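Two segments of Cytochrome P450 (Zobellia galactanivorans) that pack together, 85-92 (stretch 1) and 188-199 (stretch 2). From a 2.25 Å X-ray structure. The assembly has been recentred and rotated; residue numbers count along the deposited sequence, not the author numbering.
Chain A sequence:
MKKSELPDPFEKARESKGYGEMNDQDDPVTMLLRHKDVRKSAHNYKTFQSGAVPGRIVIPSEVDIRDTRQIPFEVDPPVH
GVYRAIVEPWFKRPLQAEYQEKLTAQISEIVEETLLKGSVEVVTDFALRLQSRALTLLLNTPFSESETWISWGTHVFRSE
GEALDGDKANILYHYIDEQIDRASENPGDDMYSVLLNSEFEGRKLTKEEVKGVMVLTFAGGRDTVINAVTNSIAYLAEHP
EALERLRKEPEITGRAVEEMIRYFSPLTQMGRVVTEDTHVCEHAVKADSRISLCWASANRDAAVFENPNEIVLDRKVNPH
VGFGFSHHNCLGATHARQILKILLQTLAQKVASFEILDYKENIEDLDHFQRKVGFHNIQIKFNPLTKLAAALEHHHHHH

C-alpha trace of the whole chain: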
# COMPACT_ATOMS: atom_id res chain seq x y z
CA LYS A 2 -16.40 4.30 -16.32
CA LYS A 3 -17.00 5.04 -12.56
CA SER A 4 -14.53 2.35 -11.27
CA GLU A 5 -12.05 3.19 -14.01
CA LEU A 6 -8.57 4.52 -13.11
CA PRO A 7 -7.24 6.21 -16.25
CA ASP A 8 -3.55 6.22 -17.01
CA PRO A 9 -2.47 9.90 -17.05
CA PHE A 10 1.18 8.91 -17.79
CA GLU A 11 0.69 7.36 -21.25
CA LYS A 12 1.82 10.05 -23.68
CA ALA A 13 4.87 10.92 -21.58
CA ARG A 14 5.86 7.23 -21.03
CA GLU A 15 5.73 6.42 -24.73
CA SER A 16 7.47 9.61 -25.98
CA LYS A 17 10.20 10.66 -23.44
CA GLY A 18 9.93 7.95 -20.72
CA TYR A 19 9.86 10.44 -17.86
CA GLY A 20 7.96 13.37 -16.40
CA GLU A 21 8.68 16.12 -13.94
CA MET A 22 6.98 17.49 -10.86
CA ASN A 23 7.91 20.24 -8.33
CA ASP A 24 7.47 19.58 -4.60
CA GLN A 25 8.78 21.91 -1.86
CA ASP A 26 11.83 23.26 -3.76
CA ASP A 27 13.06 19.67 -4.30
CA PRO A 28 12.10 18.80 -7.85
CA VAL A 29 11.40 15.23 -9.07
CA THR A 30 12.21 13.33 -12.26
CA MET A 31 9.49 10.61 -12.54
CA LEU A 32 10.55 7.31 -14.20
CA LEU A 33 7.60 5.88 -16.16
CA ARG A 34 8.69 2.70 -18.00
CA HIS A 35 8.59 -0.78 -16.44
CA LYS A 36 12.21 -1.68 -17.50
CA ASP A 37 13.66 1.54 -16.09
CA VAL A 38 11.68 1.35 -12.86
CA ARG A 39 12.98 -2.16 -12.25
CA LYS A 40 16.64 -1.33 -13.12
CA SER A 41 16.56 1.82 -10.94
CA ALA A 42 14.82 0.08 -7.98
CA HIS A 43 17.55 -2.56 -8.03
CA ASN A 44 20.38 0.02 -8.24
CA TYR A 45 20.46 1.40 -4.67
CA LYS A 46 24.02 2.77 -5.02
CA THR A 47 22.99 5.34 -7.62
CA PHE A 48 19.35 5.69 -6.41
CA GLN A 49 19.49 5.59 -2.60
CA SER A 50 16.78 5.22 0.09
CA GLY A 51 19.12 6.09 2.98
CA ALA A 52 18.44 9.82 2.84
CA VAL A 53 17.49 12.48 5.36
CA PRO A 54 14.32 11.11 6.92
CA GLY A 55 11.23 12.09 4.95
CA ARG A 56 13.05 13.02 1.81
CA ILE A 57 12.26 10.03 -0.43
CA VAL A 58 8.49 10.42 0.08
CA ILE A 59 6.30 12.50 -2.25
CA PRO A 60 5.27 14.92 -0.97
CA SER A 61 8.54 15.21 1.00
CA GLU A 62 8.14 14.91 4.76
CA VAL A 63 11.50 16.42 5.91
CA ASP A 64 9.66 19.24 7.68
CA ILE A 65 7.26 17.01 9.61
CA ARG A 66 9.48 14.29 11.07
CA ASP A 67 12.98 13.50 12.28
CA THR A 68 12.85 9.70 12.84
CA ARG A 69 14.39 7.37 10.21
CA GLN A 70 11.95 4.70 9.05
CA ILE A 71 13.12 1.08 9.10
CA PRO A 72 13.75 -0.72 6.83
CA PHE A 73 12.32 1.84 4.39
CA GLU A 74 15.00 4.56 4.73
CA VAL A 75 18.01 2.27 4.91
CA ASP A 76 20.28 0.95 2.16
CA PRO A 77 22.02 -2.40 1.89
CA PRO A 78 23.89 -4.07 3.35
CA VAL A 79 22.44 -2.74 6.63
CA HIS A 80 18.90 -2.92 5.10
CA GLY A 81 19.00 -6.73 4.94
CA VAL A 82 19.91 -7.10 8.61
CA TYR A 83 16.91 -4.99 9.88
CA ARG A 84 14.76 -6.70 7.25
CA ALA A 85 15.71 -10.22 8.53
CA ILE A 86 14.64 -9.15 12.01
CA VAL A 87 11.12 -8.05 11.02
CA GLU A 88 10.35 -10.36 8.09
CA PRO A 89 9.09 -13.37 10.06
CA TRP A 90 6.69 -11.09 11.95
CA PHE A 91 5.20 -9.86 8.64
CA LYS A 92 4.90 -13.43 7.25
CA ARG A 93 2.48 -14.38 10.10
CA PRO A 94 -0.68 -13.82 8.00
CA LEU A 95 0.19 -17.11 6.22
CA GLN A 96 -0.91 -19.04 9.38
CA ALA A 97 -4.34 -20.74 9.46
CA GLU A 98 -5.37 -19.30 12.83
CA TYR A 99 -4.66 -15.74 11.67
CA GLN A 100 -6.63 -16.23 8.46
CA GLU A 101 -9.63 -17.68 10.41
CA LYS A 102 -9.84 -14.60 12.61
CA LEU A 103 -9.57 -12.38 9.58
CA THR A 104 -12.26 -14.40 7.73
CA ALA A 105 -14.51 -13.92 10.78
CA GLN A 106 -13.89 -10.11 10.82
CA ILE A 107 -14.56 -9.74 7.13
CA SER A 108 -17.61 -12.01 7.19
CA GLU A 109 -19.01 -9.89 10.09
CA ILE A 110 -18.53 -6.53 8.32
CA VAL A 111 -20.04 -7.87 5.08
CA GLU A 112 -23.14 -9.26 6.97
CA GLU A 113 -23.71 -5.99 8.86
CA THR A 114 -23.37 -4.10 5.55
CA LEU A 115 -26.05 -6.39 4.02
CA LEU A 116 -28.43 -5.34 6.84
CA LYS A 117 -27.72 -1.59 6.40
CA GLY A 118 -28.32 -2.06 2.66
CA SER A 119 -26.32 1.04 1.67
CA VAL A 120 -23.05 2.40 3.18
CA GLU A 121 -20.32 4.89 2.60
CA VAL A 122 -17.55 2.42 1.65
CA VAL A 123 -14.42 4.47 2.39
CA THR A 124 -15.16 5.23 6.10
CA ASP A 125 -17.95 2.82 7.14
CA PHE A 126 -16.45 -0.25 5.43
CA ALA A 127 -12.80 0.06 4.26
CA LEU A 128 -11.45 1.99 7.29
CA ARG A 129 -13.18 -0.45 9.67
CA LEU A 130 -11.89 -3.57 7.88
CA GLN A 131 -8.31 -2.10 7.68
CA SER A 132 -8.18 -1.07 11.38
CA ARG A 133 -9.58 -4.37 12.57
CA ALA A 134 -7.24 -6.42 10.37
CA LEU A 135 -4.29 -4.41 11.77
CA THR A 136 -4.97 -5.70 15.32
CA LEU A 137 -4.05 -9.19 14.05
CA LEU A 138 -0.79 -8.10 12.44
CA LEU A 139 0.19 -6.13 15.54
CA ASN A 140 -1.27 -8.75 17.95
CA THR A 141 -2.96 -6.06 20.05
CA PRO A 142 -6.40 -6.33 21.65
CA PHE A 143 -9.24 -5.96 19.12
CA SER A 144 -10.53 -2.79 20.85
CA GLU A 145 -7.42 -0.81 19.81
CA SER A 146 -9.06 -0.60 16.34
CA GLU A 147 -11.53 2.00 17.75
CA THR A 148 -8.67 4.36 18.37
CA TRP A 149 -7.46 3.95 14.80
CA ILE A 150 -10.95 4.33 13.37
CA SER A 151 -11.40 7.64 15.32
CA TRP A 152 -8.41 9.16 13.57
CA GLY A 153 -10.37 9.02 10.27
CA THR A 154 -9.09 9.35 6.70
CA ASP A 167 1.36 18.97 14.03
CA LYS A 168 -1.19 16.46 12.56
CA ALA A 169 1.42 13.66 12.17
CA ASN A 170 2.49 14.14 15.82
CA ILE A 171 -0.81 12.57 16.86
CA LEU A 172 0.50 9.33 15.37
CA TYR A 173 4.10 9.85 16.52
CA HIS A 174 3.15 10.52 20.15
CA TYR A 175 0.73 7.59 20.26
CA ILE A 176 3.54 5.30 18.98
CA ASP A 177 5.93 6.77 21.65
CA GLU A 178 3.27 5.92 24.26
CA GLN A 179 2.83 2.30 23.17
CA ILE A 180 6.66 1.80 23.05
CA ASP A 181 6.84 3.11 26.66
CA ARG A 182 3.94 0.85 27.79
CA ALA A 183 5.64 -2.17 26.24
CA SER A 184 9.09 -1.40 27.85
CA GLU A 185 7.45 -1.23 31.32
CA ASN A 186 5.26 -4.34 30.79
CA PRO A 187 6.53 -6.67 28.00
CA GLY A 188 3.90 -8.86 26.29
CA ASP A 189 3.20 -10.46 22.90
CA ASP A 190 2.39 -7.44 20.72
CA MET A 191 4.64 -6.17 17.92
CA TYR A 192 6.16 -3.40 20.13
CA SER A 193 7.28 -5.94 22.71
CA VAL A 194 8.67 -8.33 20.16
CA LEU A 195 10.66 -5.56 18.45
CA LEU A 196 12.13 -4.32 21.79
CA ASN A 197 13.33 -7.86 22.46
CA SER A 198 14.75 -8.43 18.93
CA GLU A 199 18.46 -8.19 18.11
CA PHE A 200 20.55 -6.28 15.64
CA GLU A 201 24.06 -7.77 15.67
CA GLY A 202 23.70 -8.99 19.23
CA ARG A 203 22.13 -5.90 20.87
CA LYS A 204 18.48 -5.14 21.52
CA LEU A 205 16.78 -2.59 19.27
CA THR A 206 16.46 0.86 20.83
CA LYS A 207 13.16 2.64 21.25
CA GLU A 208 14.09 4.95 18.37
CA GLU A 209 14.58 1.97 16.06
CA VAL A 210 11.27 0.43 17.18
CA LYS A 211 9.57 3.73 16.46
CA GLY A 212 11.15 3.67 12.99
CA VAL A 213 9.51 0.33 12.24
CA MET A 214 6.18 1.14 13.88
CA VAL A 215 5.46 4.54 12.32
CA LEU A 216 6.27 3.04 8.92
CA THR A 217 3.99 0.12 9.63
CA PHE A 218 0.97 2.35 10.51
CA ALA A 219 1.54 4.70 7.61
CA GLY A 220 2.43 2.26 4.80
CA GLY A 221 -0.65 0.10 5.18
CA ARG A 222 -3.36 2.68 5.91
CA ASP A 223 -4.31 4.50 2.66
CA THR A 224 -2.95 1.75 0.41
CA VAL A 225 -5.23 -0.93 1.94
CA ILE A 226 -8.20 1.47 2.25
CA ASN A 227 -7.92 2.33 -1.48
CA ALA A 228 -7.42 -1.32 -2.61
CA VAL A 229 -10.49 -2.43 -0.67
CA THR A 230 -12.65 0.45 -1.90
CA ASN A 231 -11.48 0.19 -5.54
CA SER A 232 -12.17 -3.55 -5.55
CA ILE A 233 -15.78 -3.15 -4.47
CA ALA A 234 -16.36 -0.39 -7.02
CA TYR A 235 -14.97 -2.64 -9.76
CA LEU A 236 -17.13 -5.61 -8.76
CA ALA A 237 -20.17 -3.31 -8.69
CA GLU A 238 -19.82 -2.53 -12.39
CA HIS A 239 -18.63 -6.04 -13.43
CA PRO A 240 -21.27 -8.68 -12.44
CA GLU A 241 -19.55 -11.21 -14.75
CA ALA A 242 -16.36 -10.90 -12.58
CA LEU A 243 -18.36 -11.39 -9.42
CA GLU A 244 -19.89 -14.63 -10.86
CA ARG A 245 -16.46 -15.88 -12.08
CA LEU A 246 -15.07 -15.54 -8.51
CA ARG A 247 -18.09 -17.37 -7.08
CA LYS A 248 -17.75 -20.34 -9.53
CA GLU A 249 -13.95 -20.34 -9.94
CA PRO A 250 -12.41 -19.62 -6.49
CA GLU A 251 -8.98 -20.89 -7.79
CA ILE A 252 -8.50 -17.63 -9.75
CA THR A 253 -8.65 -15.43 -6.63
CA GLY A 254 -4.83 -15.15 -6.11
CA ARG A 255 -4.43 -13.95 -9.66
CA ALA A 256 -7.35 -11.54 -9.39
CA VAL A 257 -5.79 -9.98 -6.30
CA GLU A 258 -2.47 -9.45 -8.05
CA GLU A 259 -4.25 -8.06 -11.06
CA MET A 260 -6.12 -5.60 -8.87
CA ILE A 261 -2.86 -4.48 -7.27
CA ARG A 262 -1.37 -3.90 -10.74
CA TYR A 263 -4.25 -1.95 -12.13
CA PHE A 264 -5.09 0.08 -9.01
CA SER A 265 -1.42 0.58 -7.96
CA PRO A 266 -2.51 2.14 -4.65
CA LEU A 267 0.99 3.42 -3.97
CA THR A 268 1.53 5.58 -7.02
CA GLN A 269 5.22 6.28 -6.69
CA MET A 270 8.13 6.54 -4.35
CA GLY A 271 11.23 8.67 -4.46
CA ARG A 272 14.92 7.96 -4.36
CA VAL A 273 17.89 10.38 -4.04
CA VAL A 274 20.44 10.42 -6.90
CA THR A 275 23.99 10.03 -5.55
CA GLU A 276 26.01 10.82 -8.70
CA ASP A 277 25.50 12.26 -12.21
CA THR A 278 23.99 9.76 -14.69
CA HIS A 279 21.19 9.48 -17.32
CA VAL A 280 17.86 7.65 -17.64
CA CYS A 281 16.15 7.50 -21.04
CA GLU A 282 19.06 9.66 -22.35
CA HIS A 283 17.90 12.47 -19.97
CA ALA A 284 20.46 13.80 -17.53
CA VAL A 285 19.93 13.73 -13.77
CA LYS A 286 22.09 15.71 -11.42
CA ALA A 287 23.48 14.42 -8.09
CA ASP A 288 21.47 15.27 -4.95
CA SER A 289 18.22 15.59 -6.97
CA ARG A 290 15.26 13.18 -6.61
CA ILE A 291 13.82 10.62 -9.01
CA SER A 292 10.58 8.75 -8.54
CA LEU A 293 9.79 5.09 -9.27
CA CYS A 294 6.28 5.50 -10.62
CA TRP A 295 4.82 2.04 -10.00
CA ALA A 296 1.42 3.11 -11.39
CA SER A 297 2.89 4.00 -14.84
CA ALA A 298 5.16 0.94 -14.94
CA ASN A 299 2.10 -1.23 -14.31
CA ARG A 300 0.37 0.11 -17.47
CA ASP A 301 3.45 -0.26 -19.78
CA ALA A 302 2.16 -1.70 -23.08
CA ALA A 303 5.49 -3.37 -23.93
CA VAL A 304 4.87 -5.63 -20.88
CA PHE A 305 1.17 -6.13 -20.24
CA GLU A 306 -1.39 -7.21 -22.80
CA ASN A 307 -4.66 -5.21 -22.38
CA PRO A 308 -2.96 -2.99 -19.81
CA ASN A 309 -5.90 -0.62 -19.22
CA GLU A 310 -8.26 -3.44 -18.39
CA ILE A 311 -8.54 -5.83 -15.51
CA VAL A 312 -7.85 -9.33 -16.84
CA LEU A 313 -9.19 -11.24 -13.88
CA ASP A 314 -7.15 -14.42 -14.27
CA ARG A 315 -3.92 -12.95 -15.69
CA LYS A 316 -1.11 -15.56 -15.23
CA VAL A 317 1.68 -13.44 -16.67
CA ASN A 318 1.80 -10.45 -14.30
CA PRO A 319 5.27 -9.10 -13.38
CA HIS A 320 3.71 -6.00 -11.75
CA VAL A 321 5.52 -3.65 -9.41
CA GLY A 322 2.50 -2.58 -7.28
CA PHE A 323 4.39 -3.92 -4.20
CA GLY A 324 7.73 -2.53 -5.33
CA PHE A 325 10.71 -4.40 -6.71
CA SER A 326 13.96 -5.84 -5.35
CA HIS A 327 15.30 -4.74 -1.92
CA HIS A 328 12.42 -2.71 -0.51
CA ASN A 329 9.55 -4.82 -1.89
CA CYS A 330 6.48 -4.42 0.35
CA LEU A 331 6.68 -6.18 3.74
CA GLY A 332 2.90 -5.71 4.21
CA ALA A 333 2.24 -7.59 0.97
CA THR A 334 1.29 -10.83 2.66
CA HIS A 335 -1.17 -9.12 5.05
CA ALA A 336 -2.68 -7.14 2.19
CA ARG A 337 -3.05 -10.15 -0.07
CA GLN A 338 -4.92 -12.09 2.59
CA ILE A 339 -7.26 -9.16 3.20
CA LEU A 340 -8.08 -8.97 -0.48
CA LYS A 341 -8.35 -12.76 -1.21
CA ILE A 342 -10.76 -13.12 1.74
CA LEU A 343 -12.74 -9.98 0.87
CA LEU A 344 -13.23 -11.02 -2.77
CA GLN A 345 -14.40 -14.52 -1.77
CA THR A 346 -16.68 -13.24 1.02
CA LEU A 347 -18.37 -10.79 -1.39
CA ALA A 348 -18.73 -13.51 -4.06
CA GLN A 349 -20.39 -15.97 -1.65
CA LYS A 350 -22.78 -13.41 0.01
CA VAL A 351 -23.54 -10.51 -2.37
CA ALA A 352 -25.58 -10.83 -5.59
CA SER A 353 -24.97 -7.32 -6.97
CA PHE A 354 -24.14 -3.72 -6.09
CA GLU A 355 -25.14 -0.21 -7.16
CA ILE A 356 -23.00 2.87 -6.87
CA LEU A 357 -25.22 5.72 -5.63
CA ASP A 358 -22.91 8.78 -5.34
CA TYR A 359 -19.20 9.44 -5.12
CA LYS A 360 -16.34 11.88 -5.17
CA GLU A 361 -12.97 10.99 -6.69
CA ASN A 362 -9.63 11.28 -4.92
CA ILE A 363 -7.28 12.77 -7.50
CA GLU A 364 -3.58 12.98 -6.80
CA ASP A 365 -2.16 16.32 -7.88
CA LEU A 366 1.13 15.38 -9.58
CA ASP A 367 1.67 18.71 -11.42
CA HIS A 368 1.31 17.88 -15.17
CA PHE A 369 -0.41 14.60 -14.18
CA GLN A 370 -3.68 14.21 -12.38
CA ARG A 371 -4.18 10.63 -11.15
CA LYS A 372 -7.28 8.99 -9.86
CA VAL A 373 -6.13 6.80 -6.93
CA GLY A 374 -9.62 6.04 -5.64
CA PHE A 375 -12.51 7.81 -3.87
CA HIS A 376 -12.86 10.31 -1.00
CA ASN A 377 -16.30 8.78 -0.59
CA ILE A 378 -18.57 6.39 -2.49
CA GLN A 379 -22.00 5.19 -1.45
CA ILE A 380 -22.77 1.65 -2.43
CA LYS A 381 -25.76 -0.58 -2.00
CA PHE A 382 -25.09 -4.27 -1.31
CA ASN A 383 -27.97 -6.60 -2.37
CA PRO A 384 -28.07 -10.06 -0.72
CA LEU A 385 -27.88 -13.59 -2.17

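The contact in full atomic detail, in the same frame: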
# COMPACT_ATOMS: atom_id res chain seq x y z
N ALA A 85 15.74 -8.83 8.00
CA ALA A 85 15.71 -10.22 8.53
C ALA A 85 15.13 -10.29 9.93
O ALA A 85 14.50 -11.29 10.28
CB ALA A 85 17.11 -10.86 8.53
N ILE A 86 15.31 -9.23 10.72
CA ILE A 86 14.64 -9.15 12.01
C ILE A 86 13.11 -9.11 11.90
O ILE A 86 12.44 -9.81 12.62
CB ILE A 86 15.04 -7.89 12.79
CG1 ILE A 86 16.48 -7.98 13.29
CG2 ILE A 86 14.14 -7.72 14.02
CD1 ILE A 86 17.08 -6.62 13.58
N VAL A 87 12.57 -8.27 11.04
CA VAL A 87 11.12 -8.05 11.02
C VAL A 87 10.36 -8.96 10.04
O VAL A 87 9.15 -9.04 10.10
CB VAL A 87 10.80 -6.57 10.72
CG1 VAL A 87 11.43 -5.67 11.80
CG2 VAL A 87 11.27 -6.17 9.33
N GLU A 88 11.05 -9.64 9.13
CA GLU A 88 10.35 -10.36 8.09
C GLU A 88 9.50 -11.53 8.59
O GLU A 88 8.42 -11.75 8.04
CB GLU A 88 11.26 -10.80 6.95
CG GLU A 88 10.45 -11.05 5.67
CD GLU A 88 11.24 -11.02 4.39
OE1 GLU A 88 12.45 -10.65 4.38
OE2 GLU A 88 10.62 -11.41 3.37
N PRO A 89 9.97 -12.29 9.60
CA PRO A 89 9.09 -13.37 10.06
C PRO A 89 7.82 -12.85 10.71
O PRO A 89 6.77 -13.48 10.56
CB PRO A 89 9.94 -14.15 11.05
CG PRO A 89 11.39 -13.82 10.69
CD PRO A 89 11.34 -12.42 10.12
N TRP A 90 7.88 -11.69 11.37
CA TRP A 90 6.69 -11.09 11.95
C TRP A 90 5.64 -10.82 10.86
O TRP A 90 4.48 -11.18 11.01
CB TRP A 90 7.01 -9.83 12.74
CG TRP A 90 5.83 -9.33 13.46
CD1 TRP A 90 5.02 -8.27 13.10
CD2 TRP A 90 5.28 -9.86 14.67
NE1 TRP A 90 4.00 -8.12 14.03
CE2 TRP A 90 4.13 -9.09 14.99
CE3 TRP A 90 5.66 -10.91 15.52
CZ2 TRP A 90 3.37 -9.33 16.11
CZ3 TRP A 90 4.89 -11.16 16.63
CH2 TRP A 90 3.75 -10.38 16.92
N PHE A 91 6.09 -10.23 9.76
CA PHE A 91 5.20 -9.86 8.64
C PHE A 91 4.70 -11.06 7.80
O PHE A 91 3.73 -10.92 7.10
CB PHE A 91 5.88 -8.86 7.72
CG PHE A 91 5.86 -7.43 8.22
CD1 PHE A 91 4.78 -6.64 7.97
CD2 PHE A 91 6.94 -6.90 8.92
CE1 PHE A 91 4.74 -5.33 8.42
CE2 PHE A 91 6.91 -5.61 9.38
CZ PHE A 91 5.82 -4.80 9.12
N LYS A 92 5.33 -12.22 7.93
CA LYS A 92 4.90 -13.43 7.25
C LYS A 92 3.79 -14.16 8.04
O LYS A 92 3.18 -15.09 7.50
CB LYS A 92 6.08 -14.39 7.00
CG LYS A 92 6.34 -14.79 5.56
CD LYS A 92 7.16 -13.80 4.74
N GLY A 188 4.82 -7.77 26.66
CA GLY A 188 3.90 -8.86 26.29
C GLY A 188 4.20 -9.49 24.94
O GLY A 188 5.34 -9.80 24.63
N ASP A 189 3.16 -9.67 24.13
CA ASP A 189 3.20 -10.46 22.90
C ASP A 189 2.97 -9.64 21.64
O ASP A 189 2.99 -10.19 20.54
CB ASP A 189 2.10 -11.54 22.94
CG ASP A 189 2.51 -12.76 23.73
OD1 ASP A 189 3.43 -12.67 24.58
OD2 ASP A 189 1.92 -13.83 23.47
N ASP A 190 2.72 -8.34 21.81
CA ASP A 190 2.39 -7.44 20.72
C ASP A 190 3.66 -7.04 19.97
O ASP A 190 4.76 -7.29 20.44
CB ASP A 190 1.59 -6.22 21.24
CG ASP A 190 2.42 -5.28 22.15
OD1 ASP A 190 3.62 -5.55 22.44
OD2 ASP A 190 1.86 -4.23 22.53
N MET A 191 3.51 -6.45 18.78
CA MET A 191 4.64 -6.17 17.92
C MET A 191 5.73 -5.28 18.60
O MET A 191 6.93 -5.48 18.39
CB MET A 191 4.16 -5.53 16.62
CG MET A 191 5.17 -5.49 15.48
SD MET A 191 4.45 -4.66 14.03
CE MET A 191 5.86 -4.62 12.91
N TYR A 192 5.28 -4.30 19.36
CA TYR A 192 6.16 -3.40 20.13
C TYR A 192 7.11 -4.19 21.02
O TYR A 192 8.33 -3.99 21.01
CB TYR A 192 5.34 -2.49 21.01
CG TYR A 192 4.32 -1.65 20.26
CD1 TYR A 192 4.69 -0.47 19.64
CD2 TYR A 192 2.97 -2.02 20.23
CE1 TYR A 192 3.78 0.30 18.98
CE2 TYR A 192 2.02 -1.26 19.57
CZ TYR A 192 2.43 -0.11 18.94
OH TYR A 192 1.50 0.67 18.31
N SER A 193 6.53 -5.12 21.76
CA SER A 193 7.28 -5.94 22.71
C SER A 193 8.26 -6.86 22.03
O SER A 193 9.40 -6.96 22.46
CB SER A 193 6.32 -6.78 23.56
OG SER A 193 5.60 -5.90 24.39
N VAL A 194 7.81 -7.51 20.97
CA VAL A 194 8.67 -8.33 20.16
C VAL A 194 9.85 -7.55 19.56
O VAL A 194 10.93 -8.07 19.49
CB VAL A 194 7.91 -9.00 19.00
CG1 VAL A 194 8.87 -9.76 18.10
CG2 VAL A 194 6.86 -9.97 19.56
N LEU A 195 9.60 -6.35 19.05
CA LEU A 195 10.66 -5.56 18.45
C LEU A 195 11.71 -5.15 19.51
O LEU A 195 12.90 -5.31 19.26
CB LEU A 195 10.11 -4.35 17.71
CG LEU A 195 9.33 -4.65 16.41
CD1 LEU A 195 8.82 -3.37 15.82
CD2 LEU A 195 10.21 -5.35 15.39
N LEU A 196 11.24 -4.73 20.69
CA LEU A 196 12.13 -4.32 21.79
C LEU A 196 13.01 -5.45 22.29
O LEU A 196 14.09 -5.20 22.79
CB LEU A 196 11.34 -3.73 22.97
CG LEU A 196 10.73 -2.37 22.66
CD1 LEU A 196 9.58 -2.07 23.62
CD2 LEU A 196 11.80 -1.30 22.73
N ASN A 197 12.56 -6.68 22.12
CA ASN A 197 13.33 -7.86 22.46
C ASN A 197 14.11 -8.45 21.27
O ASN A 197 14.80 -9.41 21.44
CB ASN A 197 12.37 -8.90 23.03
CG ASN A 197 13.06 -9.98 23.82
OD1 ASN A 197 13.90 -9.69 24.70
ND2 ASN A 197 12.70 -11.22 23.55
N SER A 198 14.01 -7.90 20.07
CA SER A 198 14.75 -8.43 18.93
C SER A 198 16.17 -7.86 18.86
O SER A 198 16.45 -6.82 19.43
CB SER A 198 14.03 -8.10 17.62
OG SER A 198 12.70 -8.46 17.71
N GLU A 199 17.03 -8.52 18.09
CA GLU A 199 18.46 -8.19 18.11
C GLU A 199 19.04 -7.85 16.76
O GLU A 199 18.76 -8.53 15.77
CB GLU A 199 19.25 -9.36 18.67
CG GLU A 199 18.75 -9.77 20.03
CD GLU A 199 19.72 -10.67 20.76
OE1 GLU A 199 20.46 -11.43 20.06
OE2 GLU A 199 19.71 -10.60 22.02

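The helix that carries Ile86 to Phe91, begun earlier in the chain, and the short helix 191-196 run roughly antiparallel, their directions 152° apart and their axes approaching to 11.2 Å. That spacing leaves room for side chains to fill the gap, and the pairing follows the reversed order: Ile86 lies by Ser198, Val87 by Leu195 and Trp90 by Met191. The first helix kinks at Pro89, whose ring nitrogen has no hydrogen to donate to the preceding turn.

No hydrogen bond crosses the interface; the contact rests on apolar packing. Trp90 has the largest area covered by the other stretch, 105 Å², a broad indole that touches several residues at once. Trp90 NE1, hydrogen-bonded elsewhere in the structure, lies 3.2 Å from Met191 CG, while Trp90 CZ3 meets Val194 CG2 at 3.7 Å. Met191, long, unbranched and fully extended (ttt), also reaches Phe91, with Met191 CE 3.8 Å from Phe91 CZ. The polarizable sulfur of Met191 adds an oblique sulfur-aromatic contact, Met191 SD lying 4.3 Å from the centroid of Trp90's five-membered ring. Branched aliphatics continue the packing: Val87 CG1 meets Leu195 CD2 at 3.8 Å. Ile86 also packs against a small polar residue, with Ile86 CG2 3.6 Å from Ser198 CB, a carbon of the serine.

Polar groups serve the second stretch internally. Asp190 caps its helix, Asp190 OD1 accepting from Ser193 N at 3.0 Å, and Ser198 OG donates to Val194 O at 2.5 Å, satisfying its small hydroxyl locally.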